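Local coordinates for vaginolysin (Gardnerella vaginalis, PDB 5IMY), which is a secreted toxin of the cholesterol-dependent cytolysin family that probably binds cholesterol in host membranes and lyses the cells, at residues T76-V81 and A349-F354. Numbering follows the deposited sequence.
Sequences TSNLSV and AYTTSF
Leu79 and Tyr350 face each other as an antiparallel hydrogen-bonded pair. Leu79 N donates to Tyr350 O (3.0 Å), and Tyr350 N returns a bond to Leu79 O at 2.8 Å. Leu79 O also takes a CA-H...O contact from Ala349. Ser80 and Ala349 form the next, non-hydrogen-bonded pair, and the backbone bonding continues from Val81 to Ile348. Toward Ser77 the strands part and water 1 fills in, donating to Ser77 O and accepting from Thr352 N. Water 2 joins Ser77 OG to Thr351 OG1 (2.9 Å from the latter). An ST turn, Asn78 N to Thr76 OG1 at 3.1 Å, shapes the chain here, where it leaves the long strand 62-76, paired with strand 363-389 of another sheet. The short strand 79-80 borders strand 347-354 in the large antiparallel sheet of the cytolysin fold, with strand 253-261 along the other edge of 347-354. Among side chains, Leu79 CB sits over one face of the Tyr350 ring in a CH-pi contact, 3.8 Å from the centroid and shifted toward the rim; Leu79 CD2 reaches the phenol oxygen. Chi1 of 68° sets Tyr350 CG between the backbone N and the carbonyl carbon, where the ring starts out. Val81 CG2 lies near the ring plane beside CD2, while Ser80 O meets the edge in plane, 3.3 Å from CE2. Asn104 hydrogen-bonds both Tyr350 OH and Ser80 O, and Leu101 of helix 99-102 packs on Leu79 and Tyr350. On the opposite face of the strand pair, Asn78 OD1 rests against Ala349 CB (3.4 Å) and accepts a hydrogen bond from Lys215 NZ.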
ATOM      1  N   THR A  76      -7.939  10.275  29.748  1.00 38.18           N
ATOM      2  CA  THR A  76      -9.306  10.639  30.079  1.00 40.65           C
ATOM      3  C   THR A  76      -9.393  11.022  31.548  1.00 39.80           C
ATOM      4  O   THR A  76      -8.589  10.579  32.372  1.00 41.84           O
ATOM      5  CB  THR A  76     -10.282   9.489  29.780  1.00 39.59           C
ATOM      6  OG1 THR A  76     -11.622   9.903  30.075  1.00 48.55           O
ATOM      7  CG2 THR A  76      -9.938   8.254  30.605  1.00 36.22           C
ATOM      8  N   SER A  77     -10.379  11.862  31.862  1.00 39.13           N
ATOM      9  CA  SER A  77     -10.703  12.220  33.237  1.00 40.91           C
ATOM     10  C   SER A  77     -12.099  11.758  33.624  1.00 42.10           C
ATOM     11  O   SER A  77     -12.563  12.070  34.728  1.00 39.76           O
ATOM     12  CB  SER A  77     -10.588  13.734  33.435  1.00 36.89           C
ATOM     13  OG  SER A  77     -11.671  14.407  32.817  1.00 38.34           O
ATOM     14  N   ASN A  78     -12.776  11.023  32.748  1.00 37.39           N
ATOM     15  CA  ASN A  78     -14.165  10.616  32.936  1.00 42.61           C
ATOM     16  C   ASN A  78     -14.172   9.111  33.195  1.00 40.29           C
ATOM     17  O   ASN A  78     -14.281   8.306  32.270  1.00 48.71           O
ATOM     18  CB  ASN A  78     -14.995  10.992  31.711  1.00 48.10           C
ATOM     19  CG  ASN A  78     -16.483  10.854  31.944  1.00 48.72           C
ATOM     20  OD1 ASN A  78     -17.096   9.866  31.544  1.00 55.76           O
ATOM     21  ND2 ASN A  78     -17.074  11.849  32.596  1.00 56.67           N
ATOM     22  N   LEU A  79     -14.051   8.737  34.466  1.00 40.41           N
ATOM     23  CA  LEU A  79     -13.931   7.339  34.853  1.00 36.82           C
ATOM     24  C   LEU A  79     -15.305   6.706  35.025  1.00 35.93           C
ATOM     25  O   LEU A  79     -16.253   7.347  35.481  1.00 41.47           O
ATOM     26  CB  LEU A  79     -13.138   7.200  36.153  1.00 39.29           C
ATOM     27  CG  LEU A  79     -11.647   7.537  36.074  1.00 49.87           C
ATOM     28  CD1 LEU A  79     -11.418   9.040  36.141  1.00 45.95           C
ATOM     29  CD2 LEU A  79     -10.882   6.823  37.182  1.00 51.66           C
ATOM     30  N   SER A  80     -15.396   5.429  34.664  1.00 34.63           N
ATOM     31  CA  SER A  80     -16.660   4.713  34.717  1.00 42.54           C
ATOM     32  C   SER A  80     -16.995   4.297  36.143  1.00 37.35           C
ATOM     33  O   SER A  80     -16.115   3.971  36.944  1.00 39.33           O
ATOM     34  CB  SER A  80     -16.615   3.471  33.825  1.00 40.56           C
ATOM     35  OG  SER A  80     -16.523   3.824  32.458  1.00 42.60           O
ATOM     36  N   VAL A  81     -18.288   4.319  36.454  1.00 40.58           N
ATOM     37  CA  VAL A  81     -18.812   3.804  37.714  1.00 40.81           C
ATOM     38  C   VAL A  81     -19.298   2.382  37.475  1.00 36.59           C
ATOM     39  O   VAL A  81     -19.991   2.113  36.486  1.00 42.46           O
ATOM     40  CB  VAL A  81     -19.944   4.697  38.253  1.00 39.31           C
ATOM     41  CG1 VAL A  81     -20.579   4.080  39.495  1.00 39.30           C
ATOM     42  CG2 VAL A  81     -19.415   6.088  38.566  1.00 32.12           C
ATOM     43  N   ALA A 349     -20.506   7.748  35.722  1.00 41.13           N
ATOM     44  CA  ALA A 349     -19.138   8.223  35.586  1.00 39.08           C
ATOM     45  C   ALA A 349     -18.812   9.164  36.736  1.00 32.51           C
ATOM     46  O   ALA A 349     -19.702   9.754  37.356  1.00 35.72           O
ATOM     47  CB  ALA A 349     -18.922   8.933  34.246  1.00 38.38           C
ATOM     48  N   TYR A 350     -17.518   9.298  37.017  1.00 29.75           N
ATOM     49  CA  TYR A 350     -17.052  10.220  38.039  1.00 37.60           C
ATOM     50  C   TYR A 350     -15.732  10.835  37.603  1.00 33.62           C
ATOM     51  O   TYR A 350     -14.968  10.238  36.840  1.00 33.86           O
ATOM     52  CB  TYR A 350     -16.889   9.530  39.405  1.00 27.96           C
ATOM     53  CG  TYR A 350     -15.778   8.505  39.486  1.00 31.96           C
ATOM     54  CD1 TYR A 350     -14.573   8.807  40.108  1.00 29.71           C
ATOM     55  CD2 TYR A 350     -15.942   7.229  38.961  1.00 31.91           C
ATOM     56  CE1 TYR A 350     -13.558   7.870  40.194  1.00 32.54           C
ATOM     57  CE2 TYR A 350     -14.931   6.288  39.041  1.00 30.85           C
ATOM     58  CZ  TYR A 350     -13.743   6.613  39.659  1.00 36.64           C
ATOM     59  OH  TYR A 350     -12.738   5.680  39.743  1.00 31.87           O
ATOM     60  N   THR A 351     -15.484  12.047  38.089  1.00 31.64           N
ATOM     61  CA  THR A 351     -14.267  12.791  37.808  1.00 29.12           C
ATOM     62  C   THR A 351     -13.563  13.107  39.120  1.00 33.35           C
ATOM     63  O   THR A 351     -14.214  13.415  40.123  1.00 32.64           O
ATOM     64  CB  THR A 351     -14.577  14.093  37.058  1.00 34.73           C
ATOM     65  OG1 THR A 351     -15.294  13.797  35.855  1.00 42.20           O
ATOM     66  CG2 THR A 351     -13.294  14.842  36.711  1.00 32.20           C
ATOM     67  N   THR A 352     -12.236  13.023  39.111  1.00 33.33           N
ATOM     68  CA  THR A 352     -11.428  13.368  40.270  1.00 29.99           C
ATOM     69  C   THR A 352     -10.600  14.611  39.973  1.00 31.31           C
ATOM     70  O   THR A 352     -10.172  14.838  38.839  1.00 37.21           O
ATOM     71  CB  THR A 352     -10.493  12.221  40.673  1.00 29.73           C
ATOM     72  OG1 THR A 352      -9.493  12.033  39.662  1.00 39.42           O
ATOM     73  CG2 THR A 352     -11.271  10.927  40.868  1.00 29.19           C
ATOM     74  N   SER A 353     -10.383  15.412  41.013  1.00 36.35           N
ATOM     75  CA  SER A 353      -9.551  16.600  40.933  1.00 33.45           C
ATOM     76  C   SER A 353      -8.535  16.566  42.065  1.00 34.82           C
ATOM     77  O   SER A 353      -8.809  16.042  43.149  1.00 29.91           O
ATOM     78  CB  SER A 353     -10.391  17.881  41.018  1.00 33.95           C
ATOM     79  OG  SER A 353     -11.324  17.948  39.955  1.00 34.76           O
ATOM     80  N   PHE A 354      -7.356  17.122  41.805  1.00 39.46           N
ATOM     81  CA  PHE A 354      -6.303  17.142  42.812  1.00 38.87           C
ATOM     82  C   PHE A 354      -6.652  18.114  43.931  1.00 32.71           C
ATOM     83  O   PHE A 354      -7.140  19.219  43.689  1.00 35.53           O
ATOM     84  CB  PHE A 354      -4.967  17.535  42.183  1.00 37.18           C
ATOM     85  CG  PHE A 354      -4.352  16.459  41.334  1.00 34.56           C
ATOM     86  CD1 PHE A 354      -3.822  15.319  41.915  1.00 40.00           C
ATOM     87  CD2 PHE A 354      -4.290  16.593  39.956  1.00 39.09           C
ATOM     88  CE1 PHE A 354      -3.252  14.328  41.140  1.00 37.07           C
ATOM     89  CE2 PHE A 354      -3.720  15.607  39.175  1.00 37.44           C
ATOM     90  CZ  PHE A 354      -3.200  14.472  39.767  1.00 30.37           C
TER
HETATM   91  O   HOH W   1     -10.634  11.976  36.872  1.00 38.82           O
HETATM   92  O   HOH W   2     -14.783  14.472  33.115  1.00 48.48           O